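Local coordinates for Pgp2 (Campylobacter jejuni subsp. jejuni, PDB 6XJ6), which acts on peptidoglycan as an LD-carboxypeptidase and directs helical cell shape, binding peptidoglycan through a pocket on its accessory NTF2 domain, at residues F53-I58 and I137-N142; M63-I68 and Q109-G114; F233-I238 and S253-Y258. All blocks are in the same frame, centred on the assembly; numbering follows the deposited sequence.

Contact 1 of 3, residues F53-I58 and I137-N142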
# COMPACT_ATOMS: atom_id res chain seq x y z
N PHE A 53 -10.62 14.89 8.70
CA PHE A 53 -9.93 15.01 9.97
C PHE A 53 -8.56 15.61 9.72
O PHE A 53 -7.93 15.36 8.68
CB PHE A 53 -9.79 13.65 10.67
CG PHE A 53 -9.01 13.71 11.96
CD1 PHE A 53 -9.65 13.91 13.16
CD2 PHE A 53 -7.63 13.57 11.96
CE1 PHE A 53 -8.94 13.99 14.34
CE2 PHE A 53 -6.91 13.64 13.14
CZ PHE A 53 -7.56 13.84 14.33
N GLU A 54 -8.09 16.39 10.69
CA GLU A 54 -6.75 16.93 10.63
C GLU A 54 -6.26 17.21 12.04
O GLU A 54 -7.00 17.75 12.86
CB GLU A 54 -6.73 18.22 9.80
CG GLU A 54 -5.40 18.95 9.81
CD GLU A 54 -5.48 20.23 9.00
OE1 GLU A 54 -5.35 20.15 7.77
OE2 GLU A 54 -5.73 21.30 9.60
N GLN A 55 -5.01 16.85 12.30
CA GLN A 55 -4.32 17.37 13.48
C GLN A 55 -2.90 17.77 13.09
O GLN A 55 -2.20 17.01 12.41
CB GLN A 55 -4.26 16.38 14.64
CG GLN A 55 -3.88 17.08 15.94
CD GLN A 55 -3.31 16.16 16.99
OE1 GLN A 55 -4.02 15.34 17.59
NE2 GLN A 55 -2.01 16.29 17.24
N LYS A 56 -2.50 18.96 13.52
CA LYS A 56 -1.13 19.42 13.36
C LYS A 56 -0.36 19.17 14.65
O LYS A 56 -0.93 18.87 15.70
CB LYS A 56 -1.12 20.90 12.95
CG LYS A 56 -1.95 21.16 11.67
CD LYS A 56 -1.90 22.61 11.19
CE LYS A 56 -2.72 22.78 9.91
NZ LYS A 56 -2.84 24.20 9.47
N GLU A 57 0.97 19.28 14.55
CA GLU A 57 1.86 19.09 15.70
C GLU A 57 1.69 17.70 16.33
O GLU A 57 1.72 17.55 17.56
CB GLU A 57 1.70 20.22 16.73
CG GLU A 57 1.99 21.60 16.13
CD GLU A 57 1.82 22.74 17.12
OE1 GLU A 57 1.69 22.48 18.33
OE2 GLU A 57 1.81 23.91 16.68
N ILE A 58 1.53 16.69 15.49
CA ILE A 58 1.47 15.30 15.96
C ILE A 58 2.85 14.87 16.43
O ILE A 58 3.86 15.54 16.15
CB ILE A 58 0.97 14.35 14.86
CG1 ILE A 58 2.07 14.14 13.80
CG2 ILE A 58 -0.32 14.88 14.24
CD1 ILE A 58 1.66 13.28 12.61
N ILE A 137 2.27 6.66 15.94
CA ILE A 137 1.81 8.03 15.70
C ILE A 137 0.81 8.35 16.79
O ILE A 137 -0.18 7.63 16.96
CB ILE A 137 1.17 8.16 14.31
CG1 ILE A 137 2.21 7.83 13.24
CG2 ILE A 137 0.60 9.57 14.11
CD1 ILE A 137 1.60 7.55 11.88
N ALA A 138 1.06 9.43 17.53
CA ALA A 138 0.23 9.82 18.66
C ALA A 138 -0.58 11.06 18.31
O ALA A 138 -0.03 12.06 17.85
CB ALA A 138 1.08 10.09 19.90
N LEU A 139 -1.89 10.97 18.54
CA LEU A 139 -2.81 12.09 18.42
C LEU A 139 -3.32 12.47 19.80
O LEU A 139 -3.43 11.62 20.68
CB LEU A 139 -4.00 11.69 17.55
CG LEU A 139 -3.66 11.29 16.12
CD1 LEU A 139 -4.92 10.82 15.40
CD2 LEU A 139 -3.04 12.46 15.38
N PHE A 140 -3.65 13.75 19.98
CA PHE A 140 -4.15 14.19 21.27
C PHE A 140 -5.43 13.43 21.62
O PHE A 140 -6.28 13.17 20.75
CB PHE A 140 -4.40 15.70 21.25
CG PHE A 140 -3.14 16.51 21.17
CD1 PHE A 140 -2.12 16.31 22.08
CD2 PHE A 140 -2.97 17.46 20.18
CE1 PHE A 140 -0.95 17.05 22.01
CE2 PHE A 140 -1.80 18.20 20.10
CZ PHE A 140 -0.80 17.99 21.02
N ASN A 141 -5.57 13.06 22.89
CA ASN A 141 -6.70 12.24 23.30
C ASN A 141 -8.03 12.91 22.97
O ASN A 141 -8.99 12.24 22.61
CB ASN A 141 -6.61 11.91 24.79
CG ASN A 141 -5.47 10.96 25.08
OD1 ASN A 141 -4.98 10.28 24.19
ND2 ASN A 141 -5.04 10.93 26.34
N ASN A 142 -8.08 14.24 23.07
CA ASN A 142 -9.30 15.00 22.80
C ASN A 142 -9.64 15.06 21.32
O ASN A 142 -10.70 15.60 20.98
CB ASN A 142 -9.16 16.42 23.35
CG ASN A 142 -7.98 17.17 22.75
OD1 ASN A 142 -7.41 16.75 21.74
ND2 ASN A 142 -7.62 18.29 23.36
O HOH W 1 -0.28 14.59 18.77

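Contact 2 of 3, residues M63-I68 and Q109-G114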
# COMPACT_ATOMS: atom_id res chain seq x y z
N MET A 63 12.81 9.99 12.37
CA MET A 63 12.98 10.14 10.94
C MET A 63 13.84 9.01 10.39
O MET A 63 14.58 8.33 11.11
CB MET A 63 13.63 11.49 10.63
CG MET A 63 12.86 12.69 11.19
SD MET A 63 11.14 12.80 10.63
CE MET A 63 11.36 13.35 8.94
N GLY A 64 13.74 8.83 9.08
CA GLY A 64 14.42 7.75 8.40
C GLY A 64 13.49 6.58 8.13
O GLY A 64 12.46 6.39 8.78
N ASP A 65 13.89 5.78 7.15
CA ASP A 65 13.18 4.56 6.77
C ASP A 65 13.31 3.52 7.88
O ASP A 65 14.41 3.19 8.32
CB ASP A 65 13.84 4.05 5.48
CG ASP A 65 13.09 2.90 4.82
OD1 ASP A 65 11.85 2.98 4.68
OD2 ASP A 65 13.77 1.93 4.41
N LYS A 66 12.17 3.00 8.35
CA LYS A 66 12.22 1.93 9.35
C LYS A 66 12.80 0.67 8.74
O LYS A 66 12.49 0.31 7.60
CB LYS A 66 10.83 1.62 9.93
CG LYS A 66 10.90 0.53 11.03
CD LYS A 66 9.58 0.33 11.78
CE LYS A 66 9.71 -0.75 12.86
NZ LYS A 66 10.62 -0.37 13.98
N LYS A 67 13.63 -0.02 9.52
CA LYS A 67 14.29 -1.23 9.06
C LYS A 67 14.13 -2.39 10.02
O LYS A 67 13.99 -3.53 9.57
CB LYS A 67 15.79 -0.96 8.86
CG LYS A 67 16.13 0.23 8.00
CD LYS A 67 16.01 -0.08 6.52
CE LYS A 67 16.64 1.02 5.69
NZ LYS A 67 16.61 0.72 4.23
N ILE A 68 14.16 -2.14 11.33
CA ILE A 68 14.27 -3.21 12.31
C ILE A 68 13.47 -2.89 13.55
O ILE A 68 13.21 -1.72 13.88
CB ILE A 68 15.74 -3.50 12.71
CG1 ILE A 68 16.42 -2.24 13.25
CG2 ILE A 68 16.50 -4.08 11.54
CD1 ILE A 68 17.74 -2.51 13.95
N GLN A 109 12.14 -7.43 1.78
CA GLN A 109 13.37 -6.66 1.92
C GLN A 109 14.10 -6.97 3.21
O GLN A 109 15.17 -6.38 3.45
CB GLN A 109 13.06 -5.17 1.85
CG GLN A 109 12.60 -4.72 0.49
CD GLN A 109 12.23 -3.25 0.45
OE1 GLN A 109 12.04 -2.62 1.50
NE2 GLN A 109 12.11 -2.70 -0.75
N GLY A 110 13.57 -7.85 4.04
CA GLY A 110 14.21 -8.26 5.27
C GLY A 110 13.95 -7.36 6.47
O GLY A 110 14.64 -7.50 7.48
N LYS A 111 13.00 -6.44 6.37
CA LYS A 111 12.70 -5.57 7.49
C LYS A 111 12.00 -6.34 8.60
O LYS A 111 11.32 -7.34 8.36
CB LYS A 111 11.79 -4.43 7.03
CG LYS A 111 12.44 -3.46 6.07
CD LYS A 111 11.53 -2.27 5.85
CE LYS A 111 12.11 -1.30 4.85
NZ LYS A 111 11.18 -0.16 4.65
N THR A 112 12.15 -5.84 9.82
CA THR A 112 11.53 -6.44 10.99
C THR A 112 10.87 -5.36 11.83
O THR A 112 10.95 -4.16 11.54
CB THR A 112 12.55 -7.22 11.84
OG1 THR A 112 13.58 -6.33 12.30
CG2 THR A 112 13.16 -8.36 11.04
N GLY A 113 10.22 -5.80 12.89
CA GLY A 113 9.49 -4.91 13.76
C GLY A 113 7.99 -5.09 13.59
O GLY A 113 7.51 -6.00 12.91
N GLY A 114 7.27 -4.17 14.22
CA GLY A 114 5.83 -4.28 14.30
C GLY A 114 5.32 -3.31 15.34
O GLY A 114 6.04 -2.43 15.80
O HOH W 2 13.35 0.16 1.73
O HOH W 3 9.31 -2.28 15.85
O HOH W 4 16.15 -4.44 7.96

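Contact 3 of 3, residues F233-I238 and S253-Y258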
# COMPACT_ATOMS: atom_id res chain seq x y z
N PHE A 233 -9.93 -9.99 -12.73
CA PHE A 233 -9.52 -9.08 -11.67
C PHE A 233 -10.69 -8.18 -11.30
O PHE A 233 -11.44 -7.74 -12.18
CB PHE A 233 -8.35 -8.19 -12.10
CG PHE A 233 -7.05 -8.92 -12.31
CD1 PHE A 233 -6.91 -10.27 -12.02
CD2 PHE A 233 -5.95 -8.23 -12.80
CE1 PHE A 233 -5.70 -10.91 -12.21
CE2 PHE A 233 -4.74 -8.87 -13.00
CZ PHE A 233 -4.61 -10.21 -12.71
N SER A 234 -10.85 -7.93 -10.01
CA SER A 234 -11.89 -7.01 -9.55
C SER A 234 -11.39 -6.27 -8.32
O SER A 234 -10.35 -6.61 -7.74
CB SER A 234 -13.21 -7.74 -9.28
OG SER A 234 -13.09 -8.65 -8.21
N ASP A 235 -12.14 -5.25 -7.92
CA ASP A 235 -11.84 -4.45 -6.74
C ASP A 235 -10.41 -3.90 -6.78
O ASP A 235 -9.65 -4.00 -5.82
CB ASP A 235 -12.10 -5.24 -5.45
CG ASP A 235 -12.12 -4.37 -4.21
OD1 ASP A 235 -12.44 -3.17 -4.31
OD2 ASP A 235 -11.82 -4.89 -3.11
N ILE A 236 -10.04 -3.30 -7.91
CA ILE A 236 -8.67 -2.83 -8.09
C ILE A 236 -8.48 -1.50 -7.38
O ILE A 236 -9.23 -0.54 -7.62
CB ILE A 236 -8.33 -2.72 -9.58
CG1 ILE A 236 -8.45 -4.08 -10.26
CG2 ILE A 236 -6.90 -2.19 -9.75
CD1 ILE A 236 -8.44 -3.99 -11.77
N ASN A 237 -7.47 -1.44 -6.51
CA ASN A 237 -7.05 -0.22 -5.84
C ASN A 237 -5.59 0.01 -6.17
O ASN A 237 -4.76 -0.88 -5.96
CB ASN A 237 -7.16 -0.37 -4.32
CG ASN A 237 -8.58 -0.53 -3.84
OD1 ASN A 237 -9.51 0.05 -4.41
ND2 ASN A 237 -8.76 -1.30 -2.78
N ILE A 238 -5.29 1.19 -6.69
CA ILE A 238 -3.93 1.58 -7.02
C ILE A 238 -3.59 2.81 -6.18
O ILE A 238 -4.36 3.78 -6.17
CB ILE A 238 -3.75 1.84 -8.52
CG1 ILE A 238 -3.96 0.53 -9.27
CG2 ILE A 238 -2.38 2.44 -8.82
CD1 ILE A 238 -3.79 0.62 -10.76
N SER A 253 -3.62 -3.49 -5.47
CA SER A 253 -4.31 -4.60 -4.84
C SER A 253 -5.59 -4.90 -5.61
O SER A 253 -6.20 -4.01 -6.21
CB SER A 253 -4.62 -4.32 -3.36
OG SER A 253 -5.47 -3.21 -3.19
N PHE A 254 -5.98 -6.16 -5.61
CA PHE A 254 -7.15 -6.58 -6.36
C PHE A 254 -7.51 -7.99 -5.94
O PHE A 254 -6.70 -8.70 -5.33
CB PHE A 254 -6.92 -6.51 -7.87
CG PHE A 254 -5.70 -7.26 -8.34
CD1 PHE A 254 -5.80 -8.56 -8.80
CD2 PHE A 254 -4.45 -6.65 -8.33
CE1 PHE A 254 -4.68 -9.24 -9.24
CE2 PHE A 254 -3.33 -7.34 -8.76
CZ PHE A 254 -3.44 -8.62 -9.22
N TYR A 255 -8.75 -8.38 -6.25
CA TYR A 255 -9.20 -9.75 -6.09
C TYR A 255 -8.96 -10.50 -7.39
O TYR A 255 -9.20 -9.98 -8.48
CB TYR A 255 -10.69 -9.81 -5.78
CG TYR A 255 -11.10 -9.38 -4.40
CD1 TYR A 255 -12.01 -8.35 -4.21
CD2 TYR A 255 -10.58 -10.01 -3.27
CE1 TYR A 255 -12.39 -7.95 -2.94
CE2 TYR A 255 -10.96 -9.62 -2.00
CZ TYR A 255 -11.87 -8.59 -1.84
OH TYR A 255 -12.24 -8.21 -0.58
N GLU A 256 -8.49 -11.74 -7.26
CA GLU A 256 -8.28 -12.64 -8.38
C GLU A 256 -9.40 -13.67 -8.33
O GLU A 256 -9.53 -14.39 -7.34
CB GLU A 256 -6.93 -13.33 -8.22
CG GLU A 256 -6.45 -14.09 -9.42
CD GLU A 256 -4.97 -14.37 -9.35
OE1 GLU A 256 -4.59 -15.40 -8.74
OE2 GLU A 256 -4.18 -13.56 -9.87
N ASP A 257 -10.22 -13.71 -9.37
CA ASP A 257 -11.41 -14.56 -9.41
C ASP A 257 -11.26 -15.60 -10.51
O ASP A 257 -10.79 -15.29 -11.61
CB ASP A 257 -12.68 -13.73 -9.65
CG ASP A 257 -12.98 -12.76 -8.52
OD1 ASP A 257 -12.83 -13.15 -7.34
OD2 ASP A 257 -13.36 -11.60 -8.81
N TYR A 258 -11.69 -16.82 -10.21
CA TYR A 258 -11.58 -17.91 -11.17
C TYR A 258 -12.69 -18.92 -10.87
O TYR A 258 -12.89 -19.29 -9.71
CB TYR A 258 -10.22 -18.60 -11.06
O HOH W 5 -8.23 -4.53 -3.59

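Contact 1 of 3, residues F53-I58 and I137-N142
Gln55 sets CG anti to its backbone N (chi1 -164°) and runs on extended, which carries its amide across to residues 137-142. Leu139 and Phe140 both hold CG anti to their carbonyl carbon, so the leucine branches and the aromatic ring are brought to meet residues 53-58. The amide OE1 receives the backbone N-H of Phe140 on a lone pair in the carbonyl plane, with Phe140 N at 2.9 Å from Gln55 OE1 and 157° at the hydrogen. The side-chain ND2 of Asn143 is a second donor to the same oxygen. On the other end, Gln55 NE2 donates to Lys56 O at 3.2 Å, the partner lying close to the amide plane. It also donates to a water 2.9 Å from Gln55 NE2, which in turn donates a hydrogen bond to Ala138 O, 2.7 Å from the water. The same water sits over the centre of one face of the Phe140 ring. The Gln55 and Phe140 side chains cross at about a right angle, their flat groups nearly parallel (13°), with Gln55 NE2 3.3 Å from Phe140 CD2. Inward of this polar layer lies hydrocarbon. Leu139 forks: CD1 meets the ring of Phe53 tip to tip, Phe53 CE2 being 4.1 Å from Leu139 CD1, while Leu139 CD2 packs alongside Ile58 CG2 at 3.8 Å. Ile58 CD1 continues to Ile137 CG2. Phe147, from helix 141-151, meets the Phe53 ring edge-to-face. In this L,D-transpeptidase-type domain, strand 48-56 at a sheet edge is joined to the chain that follows Cys136, the predicted nucleophile. A buried glutamine suits the place because it both donates and accepts: two bonds grip each end of its amide, which fixes the flip about chi3 and pays for burying the polar group.

Contact 2 of 3, residues M63-I68 and Q109-G114
Lys111 leaves its backbone with CG anti to the carbonyl carbon and then runs fully extended along the main chain of residues 65-67, its four methylenes long enough to pass two carbonyls and reach Asp65. Its CB lies 3.5 Å from Lys67 O, and CG passes near the same oxygen. Further along the side chain the preceding carbonyl takes over: Lys66 O runs beside CD and is 3.2 Å from Lys111 CE. At the tip, Lys111 NZ forms a salt bridge with Asp65, 3.2 Å from OD1 and weakly bonded to OD2. The two side chains cross at about a right angle, and NZ meets OD1 from above the carboxylate plane. Lys67 NZ takes the anti lone pair of Asp65 OD2, 3.1 Å away. One carboxylate so serves two lysines, and its charge should ease the repulsion between them. A water links Asp65 OD2 to Gln109 OE1. In the YkuD-family catalytic domain the contact joins two loops, one after strand 48-56, the other leaving helix 104-108 through a Schellman motif. Gly110 is the first residue past the helix and takes the motif's positive phi, where a CB would press on the preceding carbonyl oxygen. The backbones touch directly where Thr112 N donates to Lys67 O, 3.0 Å away, approaching from above the carbonyl plane. Beside it, Thr112 OG1 lies 3.2 Å from Ile68 CA, while its hydrogen-bond donor is the backbone N of Glu69. Lys66 bends at chi4, and its NZ donates to Ile68 O at 2.9 Å, forms a salt bridge with Asp71, and reaches Gly114 N through a water. Gly113 suits its place, for Lys66 CE stands 4.3 Å from Gly113 CA where a CB would point, and the backbone angles also call for glycine.

Contact 3 of 3, residues F233-I238 and S253-Y258
An antiparallel beta hairpin of the NTF2-like domain, strands 232-240 and 249-260, is interrupted here by a beta bulge, and the bulge decides how the side chains face one another. Ser234 pairs with Tyr255 and Asn237 with Ser253, both hydrogen-bonded pairs, so Asp235 and Ile236 together lie opposite Phe254. Asp235 takes up the extra residue with left-handed backbone angles. Phe233 and Phe254 point the same way, side by side, their rings inclined obliquely at 34° with centroids 4.3 Å apart. Phe254 CE1 sits 3.4 Å above the centre of the Phe233 ring. Phe254 CG occupies the crowded position between backbone N and carbonyl carbon, and on the other flank of this residue Phe254 CB touches Ile236 CG1 at 3.7 Å. Helix 170-188 covers Phe233 and Ile236, so aromatic and branched aliphatic groups suit this face. On the face bearing Ser234 and Tyr255 polar groups gather. The Asp235 carboxylate lies alongside the tyrosine ring, planes 29° apart, with Asp235 OD2 3.1 Å from Tyr255 CE1. Arg266 makes a cation-pi contact with Tyr255 and a salt bridge with Asp257 OD1, and may offset these negative charges. The other oxygen, Asp257 OD2, accepts a hydrogen bond from Ser234 OG, 3.0 Å away, on its syn lone pair.

Contacts 1 and 2 both belong to the catalytic domain, and along the chain the segments of contact 2 fall between those of contact 1. Their centres are about 24 Å apart and their nearest atoms about 10 Å. Contact 1 borders the predicted catalytic residues, the Ala138 side chain being about 4 Å from that of His119, whereas contact 2 comes no nearer than about 8 Å, from Gly114 to the Cys136 side chain. Contact 3 follows later in sequence, in the NTF2-like domain, across the chain's centre from both. Its centre is about 33 Å from that of contact 1 and 28 Å from that of contact 2, away from the predicted active-site residues.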